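Local coordinates for protein predicted DNA-binding transcriptional regulator (Aliivibrio fischeri ES114, PDB 7DWN) that probably acts as a LysR-family transcription factor, binding DNA at cis-regulatory regions to control gene expression, at residues Ser106-Pro109 / Lys110-Gln113; Ala270-Gln274 / Ala275-Pro279; Lys283-Ser286 / Ile287-Leu291. All coordinates share one frame; numbering follows the deposited sequence.

Contact 1 (Ser106-Pro109 / Lys110-Gln113); sequences SLIP and KMQQ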
loop_
_atom_site.group_PDB
_atom_site.type_symbol
_atom_site.label_atom_id
_atom_site.label_comp_id
_atom_site.label_asym_id
_atom_site.label_seq_id
_atom_site.Cartn_x
_atom_site.Cartn_y
_atom_site.Cartn_z
ATOM N N SER A 106 -5.459 -34.734 4.315
ATOM C CA SER A 106 -4.788 -35.957 4.738
ATOM C C SER A 106 -4.463 -35.944 6.227
ATOM O O SER A 106 -4.627 -36.964 6.908
ATOM C CB SER A 106 -3.510 -36.168 3.922
ATOM O OG SER A 106 -2.811 -37.324 4.350
ATOM N N LEU A 107 -4.006 -34.806 6.749
ATOM C CA LEU A 107 -3.463 -34.705 8.100
ATOM C C LEU A 107 -4.483 -34.270 9.143
ATOM O O LEU A 107 -4.456 -34.783 10.265
ATOM C CB LEU A 107 -2.284 -33.724 8.116
ATOM C CG LEU A 107 -1.103 -34.016 7.186
ATOM C CD1 LEU A 107 0.042 -33.044 7.440
ATOM C CD2 LEU A 107 -0.637 -35.452 7.348
ATOM N N ILE A 108 -5.378 -33.328 8.817
ATOM C CA ILE A 108 -6.262 -32.766 9.843
ATOM C C ILE A 108 -7.186 -33.808 10.456
ATOM O O ILE A 108 -7.413 -33.752 11.670
ATOM C CB ILE A 108 -7.010 -31.546 9.285
ATOM C CG1 ILE A 108 -6.218 -30.265 9.560
ATOM C CG2 ILE A 108 -8.403 -31.435 9.891
ATOM C CD1 ILE A 108 -4.955 -30.119 8.748
ATOM N N PRO A 109 -7.765 -34.761 9.710
ATOM C CA PRO A 109 -8.603 -35.774 10.384
ATOM C C PRO A 109 -7.856 -36.605 11.422
ATOM O O PRO A 109 -8.392 -36.849 12.515
ATOM C CB PRO A 109 -9.123 -36.634 9.220
ATOM C CG PRO A 109 -8.306 -36.241 8.013
ATOM C CD PRO A 109 -7.924 -34.819 8.247
ATOM N N LYS A 110 -6.631 -37.042 11.118
ATOM C CA LYS A 110 -5.851 -37.799 12.094
ATOM C C LYS A 110 -5.515 -36.951 13.321
ATOM O O LYS A 110 -5.615 -37.426 14.458
ATOM C CB LYS A 110 -4.582 -38.337 11.429
ATOM C CG LYS A 110 -4.858 -39.184 10.187
ATOM C CD LYS A 110 -3.576 -39.623 9.501
ATOM C CE LYS A 110 -2.763 -38.424 9.049
ATOM N NZ LYS A 110 -1.833 -38.774 7.942
ATOM N N MET A 111 -5.116 -35.695 13.107
ATOM C CA MET A 111 -4.914 -34.757 14.212
ATOM C C MET A 111 -6.179 -34.605 15.049
ATOM O O MET A 111 -6.125 -34.568 16.287
ATOM C CB MET A 111 -4.502 -33.400 13.645
ATOM C CG MET A 111 -3.285 -32.758 14.261
ATOM S SD MET A 111 -3.021 -31.152 13.487
ATOM C CE MET A 111 -3.218 -31.583 11.758
ATOM N N GLN A 112 -7.324 -34.485 14.377
ATOM C CA GLN A 112 -8.601 -34.299 15.052
ATOM C C GLN A 112 -8.920 -35.489 15.937
ATOM O O GLN A 112 -9.466 -35.332 17.035
ATOM C CB GLN A 112 -9.702 -34.093 14.010
ATOM C CG GLN A 112 -11.062 -33.727 14.573
ATOM C CD GLN A 112 -11.183 -32.248 14.874
ATOM O OE1 GLN A 112 -10.239 -31.483 14.673
ATOM N NE2 GLN A 112 -12.350 -31.835 15.354
ATOM N N GLN A 113 -8.588 -36.694 15.474
ATOM C CA GLN A 113 -8.769 -37.855 16.332
ATOM C C GLN A 113 -7.754 -37.863 17.470
ATOM O O GLN A 113 -8.073 -38.285 18.588
ATOM C CB GLN A 113 -8.683 -39.146 15.522
ATOM C CG GLN A 113 -8.987 -40.384 16.351
ATOM C CD GLN A 113 -10.223 -40.217 17.216
ATOM O OE1 GLN A 113 -11.256 -39.723 16.761
ATOM N NE2 GLN A 113 -10.119 -40.623 18.477
#
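Lys110 doubles back along its own helix: its chain runs alongside Ser106 O, one turn earlier, with CE 3.2 Å from that oxygen. CG of Lys110 is anti to the residue's own carbonyl carbon (chi1 -56°), and a bend further out (chi3 -60°) turns the ammonium end toward Leu107, whose CD2 meets NZ at 3.6 Å. The ammonium group is near Ser106 O too, but at an angle too poor for a hydrogen bond. On another side of the helix, Met111 runs obliquely against Ile108. The bend at its last torsion (chi3 -46°) swings the methyl CE back, 3.8 Å from Ile108 CD1 and 4.3 Å from Leu107 CB.

The helix is 101-114, the helix of the beta-alpha-beta unit formed with strands 94-99 and 123-128 in the LysR substrate-binding domain. Pro109, with no N-H to give to the turn before, kinks it; the four-residue bonding is regular again from Met111, whose N donates almost straight to Leu107 O at 3.1 Å, and Gln112 N reaches Ile108 O at 2.8 Å.

The chemistry is thus divided by side. Leu107 packs inside the domain on Leu147 and Met111 on helix 279-290, while Ile108 is shared between the sheet (Val126, Leu147) and Met226 of the second subunit. Lys110 lays its methylenes on the helix surface and carries its charge on the exposed side.

Contact 2 (Ala270-Gln274 / Ala275-Pro279); sequences AYRYQ and ARLHP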
loop_
_atom_site.group_PDB
_atom_site.type_symbol
_atom_site.label_atom_id
_atom_site.label_comp_id
_atom_site.label_asym_id
_atom_site.label_seq_id
_atom_site.Cartn_x
_atom_site.Cartn_y
_atom_site.Cartn_z
ATOM N N ALA A 270 5.499 -28.774 8.736
ATOM C CA ALA A 270 4.835 -27.756 9.533
ATOM C C ALA A 270 5.812 -26.606 9.746
ATOM O O ALA A 270 6.973 -26.830 10.103
ATOM C CB ALA A 270 4.376 -28.322 10.877
ATOM N N TYR A 271 5.344 -25.385 9.512
ATOM C CA TYR A 271 6.141 -24.180 9.669
ATOM C C TYR A 271 5.456 -23.244 10.653
ATOM O O TYR A 271 4.227 -23.241 10.779
ATOM C CB TYR A 271 6.336 -23.442 8.333
ATOM C CG TYR A 271 6.932 -24.256 7.202
ATOM C CD1 TYR A 271 8.251 -24.693 7.251
ATOM C CD2 TYR A 271 6.185 -24.553 6.065
ATOM C CE1 TYR A 271 8.805 -25.421 6.212
ATOM C CE2 TYR A 271 6.732 -25.281 5.019
ATOM C CZ TYR A 271 8.043 -25.710 5.099
ATOM O OH TYR A 271 8.596 -26.436 4.069
ATOM N N ARG A 272 6.260 -22.438 11.341
ATOM C CA ARG A 272 5.737 -21.430 12.250
ATOM C C ARG A 272 6.735 -20.286 12.330
ATOM O O ARG A 272 7.898 -20.422 11.940
ATOM C CB ARG A 272 5.459 -22.009 13.644
ATOM C CG ARG A 272 6.656 -22.692 14.277
ATOM C CD ARG A 272 6.301 -23.323 15.613
ATOM N NE ARG A 272 6.252 -22.350 16.699
ATOM C CZ ARG A 272 5.946 -22.654 17.958
ATOM N NH1 ARG A 272 5.657 -23.905 18.287
ATOM N NH2 ARG A 272 5.924 -21.710 18.887
ATOM N N TYR A 273 6.263 -19.149 12.829
ATOM C CA TYR A 273 7.107 -17.976 12.998
ATOM C C TYR A 273 7.197 -17.484 14.434
ATOM O O TYR A 273 8.242 -16.960 14.823
ATOM C CB TYR A 273 6.611 -16.822 12.110
ATOM C CG TYR A 273 7.465 -15.578 12.205
ATOM C CD1 TYR A 273 8.684 -15.499 11.545
ATOM C CD2 TYR A 273 7.055 -14.484 12.958
ATOM C CE1 TYR A 273 9.472 -14.368 11.630
ATOM C CE2 TYR A 273 7.837 -13.346 13.050
ATOM C CZ TYR A 273 9.044 -13.295 12.383
ATOM O OH TYR A 273 9.831 -12.168 12.467
ATOM N N GLN A 274 6.142 -17.638 15.228
ATOM C CA GLN A 274 6.156 -17.168 16.606
ATOM C C GLN A 274 6.912 -18.152 17.489
ATOM O O GLN A 274 6.680 -19.364 17.425
ATOM C CB GLN A 274 4.728 -16.981 17.116
ATOM C CG GLN A 274 3.932 -15.940 16.349
ATOM C CD GLN A 274 4.473 -14.539 16.547
ATOM O OE1 GLN A 274 4.962 -14.197 17.624
ATOM N NE2 GLN A 274 4.395 -13.722 15.503
ATOM N N ALA A 275 7.822 -17.627 18.314
ATOM C CA ALA A 275 8.576 -18.485 19.223
ATOM C C ALA A 275 7.660 -19.138 20.249
ATOM O O ALA A 275 7.843 -20.309 20.601
ATOM C CB ALA A 275 9.675 -17.681 19.915
ATOM N N ARG A 276 6.670 -18.398 20.737
ATOM C CA ARG A 276 5.685 -18.917 21.677
ATOM C C ARG A 276 4.288 -18.692 21.120
ATOM O O ARG A 276 3.921 -17.558 20.792
ATOM C CB ARG A 276 5.800 -18.245 23.045
ATOM C CG ARG A 276 7.105 -18.476 23.780
ATOM C CD ARG A 276 7.023 -17.943 25.209
ATOM N NE ARG A 276 6.578 -16.550 25.263
ATOM C CZ ARG A 276 5.337 -16.167 25.549
ATOM N NH1 ARG A 276 4.403 -17.072 25.809
ATOM N NH2 ARG A 276 5.027 -14.876 25.571
ATOM N N LEU A 277 3.518 -19.767 21.019
ATOM C CA LEU A 277 2.108 -19.695 20.674
ATOM C C LEU A 277 1.267 -19.751 21.943
ATOM O O LEU A 277 1.759 -20.046 23.036
ATOM C CB LEU A 277 1.721 -20.839 19.728
ATOM C CG LEU A 277 1.842 -20.639 18.215
ATOM C CD1 LEU A 277 3.214 -20.128 17.825
ATOM C CD2 LEU A 277 1.545 -21.945 17.496
ATOM N N HIS A 278 -0.022 -19.451 21.790
ATOM C CA HIS A 278 -0.961 -19.701 22.867
ATOM C C HIS A 278 -1.006 -21.202 23.148
ATOM O O HIS A 278 -0.669 -22.009 22.277
ATOM C CB HIS A 278 -2.346 -19.161 22.504
ATOM C CG HIS A 278 -2.890 -19.690 21.214
ATOM N ND1 HIS A 278 -2.323 -19.401 19.991
ATOM C CD2 HIS A 278 -3.960 -20.478 20.954
ATOM C CE1 HIS A 278 -3.015 -19.995 19.035
ATOM N NE2 HIS A 278 -4.014 -20.655 19.593
ATOM N N PRO A 279 -1.392 -21.597 24.368
ATOM C CA PRO A 279 -1.331 -23.028 24.735
ATOM C C PRO A 279 -1.944 -23.975 23.712
ATOM O O PRO A 279 -1.368 -25.038 23.440
ATOM C CB PRO A 279 -2.087 -23.060 26.068
ATOM C CG PRO A 279 -1.816 -21.715 26.666
ATOM C CD PRO A 279 -1.777 -20.750 25.512
HETATM O O HOH W 1 6.357 -15.762 19.996
#
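The backbone leaves the strand at Arg272 and turns through Gln274 and Ala275, so that Leu277 comes back beside the arginine side chain with no direct hydrogen bond between 270-274 and 275-279. Leu277 CD1 lies over one face of the Arg272 guanidinium, 3.3 Å from NH2, and also touches Gln274 CB at 3.6 Å. The guanidinium grips the turn side-on: NE and NH2 both donate to Gln274 O, at 3.1 and 2.9 Å, with that oxygen only 1° out of the guanidinium plane. CG of Arg272 lies between the backbone N and the carbonyl carbon (chi1 55°), and a bend at chi3 turns NE and NH2 to the turn.

This is the connection from strand 264-272 to helix 279-290 in the substrate-binding domain, and His278 is the N-cap residue of that helix. Glu282, in the first turn of the helix, forms a salt bridge with Arg272 NH2 and accepts from Leu277 N, tying the arginine and the turn to the helix start.

A water bridges the turn, donating to Gln274 OE1 at 3.2 Å and accepting from Arg276 N at 2.8 Å. Further out, Arg276 NH1 forms a salt bridge with Glu58 of the third subunit.

Contact 3 (Lys283-Ser286 / Ile287-Leu291); sequences KVWS and ILCNL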
loop_
_atom_site.group_PDB
_atom_site.type_symbol
_atom_site.label_atom_id
_atom_site.label_comp_id
_atom_site.label_asym_id
_atom_site.label_seq_id
_atom_site.Cartn_x
_atom_site.Cartn_y
_atom_site.Cartn_z
ATOM N N LYS A 283 -0.073 -26.969 21.644
ATOM C CA LYS A 283 -0.580 -28.339 21.631
ATOM C C LYS A 283 -0.707 -28.865 20.204
ATOM O O LYS A 283 -0.308 -29.999 19.908
ATOM C CB LYS A 283 -1.925 -28.421 22.352
ATOM C CG LYS A 283 -2.604 -29.778 22.200
ATOM C CD LYS A 283 -3.675 -29.997 23.250
ATOM C CE LYS A 283 -4.325 -31.363 23.089
ATOM N NZ LYS A 283 -3.336 -32.473 23.212
ATOM N N VAL A 284 -1.268 -28.053 19.304
ATOM C CA VAL A 284 -1.399 -28.476 17.912
ATOM C C VAL A 284 -0.025 -28.711 17.295
ATOM O O VAL A 284 0.185 -29.687 16.561
ATOM C CB VAL A 284 -2.218 -27.451 17.108
ATOM C CG1 VAL A 284 -2.216 -27.819 15.635
ATOM C CG2 VAL A 284 -3.640 -27.392 17.636
ATOM N N TRP A 285 0.935 -27.834 17.595
ATOM C CA TRP A 285 2.282 -28.006 17.063
ATOM C C TRP A 285 2.923 -29.285 17.587
ATOM O O TRP A 285 3.577 -30.014 16.833
ATOM C CB TRP A 285 3.143 -26.794 17.413
ATOM C CG TRP A 285 4.553 -26.903 16.924
ATOM C CD1 TRP A 285 5.636 -27.340 17.632
ATOM C CD2 TRP A 285 5.035 -26.573 15.616
ATOM N NE1 TRP A 285 6.762 -27.297 16.847
ATOM C CE2 TRP A 285 6.419 -26.831 15.605
ATOM C CE3 TRP A 285 4.430 -26.082 14.455
ATOM C CZ2 TRP A 285 7.208 -26.616 14.478
ATOM C CZ3 TRP A 285 5.216 -25.866 13.339
ATOM C CH2 TRP A 285 6.588 -26.133 13.358
ATOM N N SER A 286 2.744 -29.574 18.878
ATOM C CA SER A 286 3.291 -30.801 19.447
ATOM C C SER A 286 2.680 -32.032 18.792
ATOM O O SER A 286 3.385 -33.008 18.508
ATOM C CB SER A 286 3.055 -30.828 20.957
ATOM O OG SER A 286 3.269 -32.124 21.488
ATOM N N ILE A 287 1.368 -32.006 18.546
ATOM C CA ILE A 287 0.724 -33.154 17.917
ATOM C C ILE A 287 1.180 -33.307 16.470
ATOM O O ILE A 287 1.320 -34.431 15.971
ATOM C CB ILE A 287 -0.804 -33.023 18.043
ATOM C CG1 ILE A 287 -1.196 -33.129 19.519
ATOM C CG2 ILE A 287 -1.515 -34.092 17.223
ATOM C CD1 ILE A 287 -2.601 -32.701 19.823
ATOM N N LEU A 288 1.443 -32.194 15.782
ATOM C CA LEU A 288 1.988 -32.270 14.429
ATOM C C LEU A 288 3.396 -32.855 14.429
ATOM O O LEU A 288 3.725 -33.696 13.583
ATOM C CB LEU A 288 1.984 -30.886 13.784
ATOM C CG LEU A 288 0.647 -30.433 13.206
ATOM C CD1 LEU A 288 0.681 -28.948 12.902
ATOM C CD2 LEU A 288 0.341 -31.228 11.947
ATOM N N CYS A 289 4.243 -32.419 15.366
ATOM C CA CYS A 289 5.587 -32.975 15.470
ATOM C C CYS A 289 5.568 -34.445 15.861
ATOM O O CYS A 289 6.562 -35.147 15.645
ATOM C CB CYS A 289 6.415 -32.183 16.485
ATOM S SG CYS A 289 6.690 -30.452 16.056
ATOM N N ASN A 290 4.499 -34.943 16.413
ATOM C CA ASN A 290 4.500 -36.316 16.694
ATOM C C ASN A 290 3.888 -37.161 15.662
ATOM O O ASN A 290 4.642 -37.722 14.927
ATOM C CB ASN A 290 4.011 -36.633 18.059
ATOM C CG ASN A 290 5.100 -36.452 19.059
ATOM O OD1 ASN A 290 5.733 -37.370 19.442
ATOM N ND2 ASN A 290 5.371 -35.257 19.388
ATOM N N LEU A 291 2.596 -37.249 15.495
ATOM C CA LEU A 291 1.999 -37.827 14.277
ATOM C C LEU A 291 2.776 -39.052 13.955
ATOM O O LEU A 291 3.167 -39.297 12.849
ATOM C CB LEU A 291 2.030 -36.867 13.106
ATOM C CG LEU A 291 0.779 -36.047 12.791
ATOM C CD1 LEU A 291 0.369 -36.008 11.350
ATOM C CD2 LEU A 291 -0.395 -36.416 13.639
#
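Cys289 lays its sulfur over the indole of Trp285 one turn earlier, a sulfur-aromatic contact on helix 279-290, the last helix of the chain, in the LysR substrate-binding fold. SG stands 3.6 Å from the centroid of the five-membered ring, 28° off its normal. Trp285 also makes a cation-pi contact with Arg272.

Beneath these side chains the helical carbonyls are taken up in order. Lys283 O accepts from Ile287 N, Val284 O from Leu288 N and Trp285 O from Cys289 N, each at 2.9 Å. Toward the helix end the pattern changes. The backbone bond from Asn290 N to Ser286 O is weak, as is a second one from the same N to Ile287 O. ND2 of Asn290 also donates to Ser286 O, at 3.1 Å along a nearly straight line, 171°. One carbonyl thereby holds both the backbone and the amide of Asn290, just before Leu291 leaves the helix with positive phi.

The remaining side chains pack along the helix. Val284 and Leu288 lie alongside each other, one turn apart, with Val284 CG1 4.1 Å from Leu288 CD1, and both pack on Ile145 of the sheet. CG, CE and NZ of Lys283 gather round Ile287 CD1; the lysine chain stays extended until its last torsion (chi4 60°) turns NZ to 3.5 Å from Ile287 CD1.

Along the chain the contacts come in the order 1, 2, 3, all within the LysR substrate-binding domain. Contact 3 lies in the middle: its centre is about 11 Å from those of both others, while contacts 1 and 2 have centres about 19 Å apart and do not touch. Helix 279-290 packs against helix 101-114 through Met111, which meets Leu288, Ile287 and Val284. An adjoining side of the helix meets the end of strand 264-272, where Trp285 lies against Ala270 and Arg272. Contact 2 is the turn that delivers the chain from that strand into the helix. The C-terminal helix thus joins an early beta-alpha-beta unit to a late strand of the same mixed sheet.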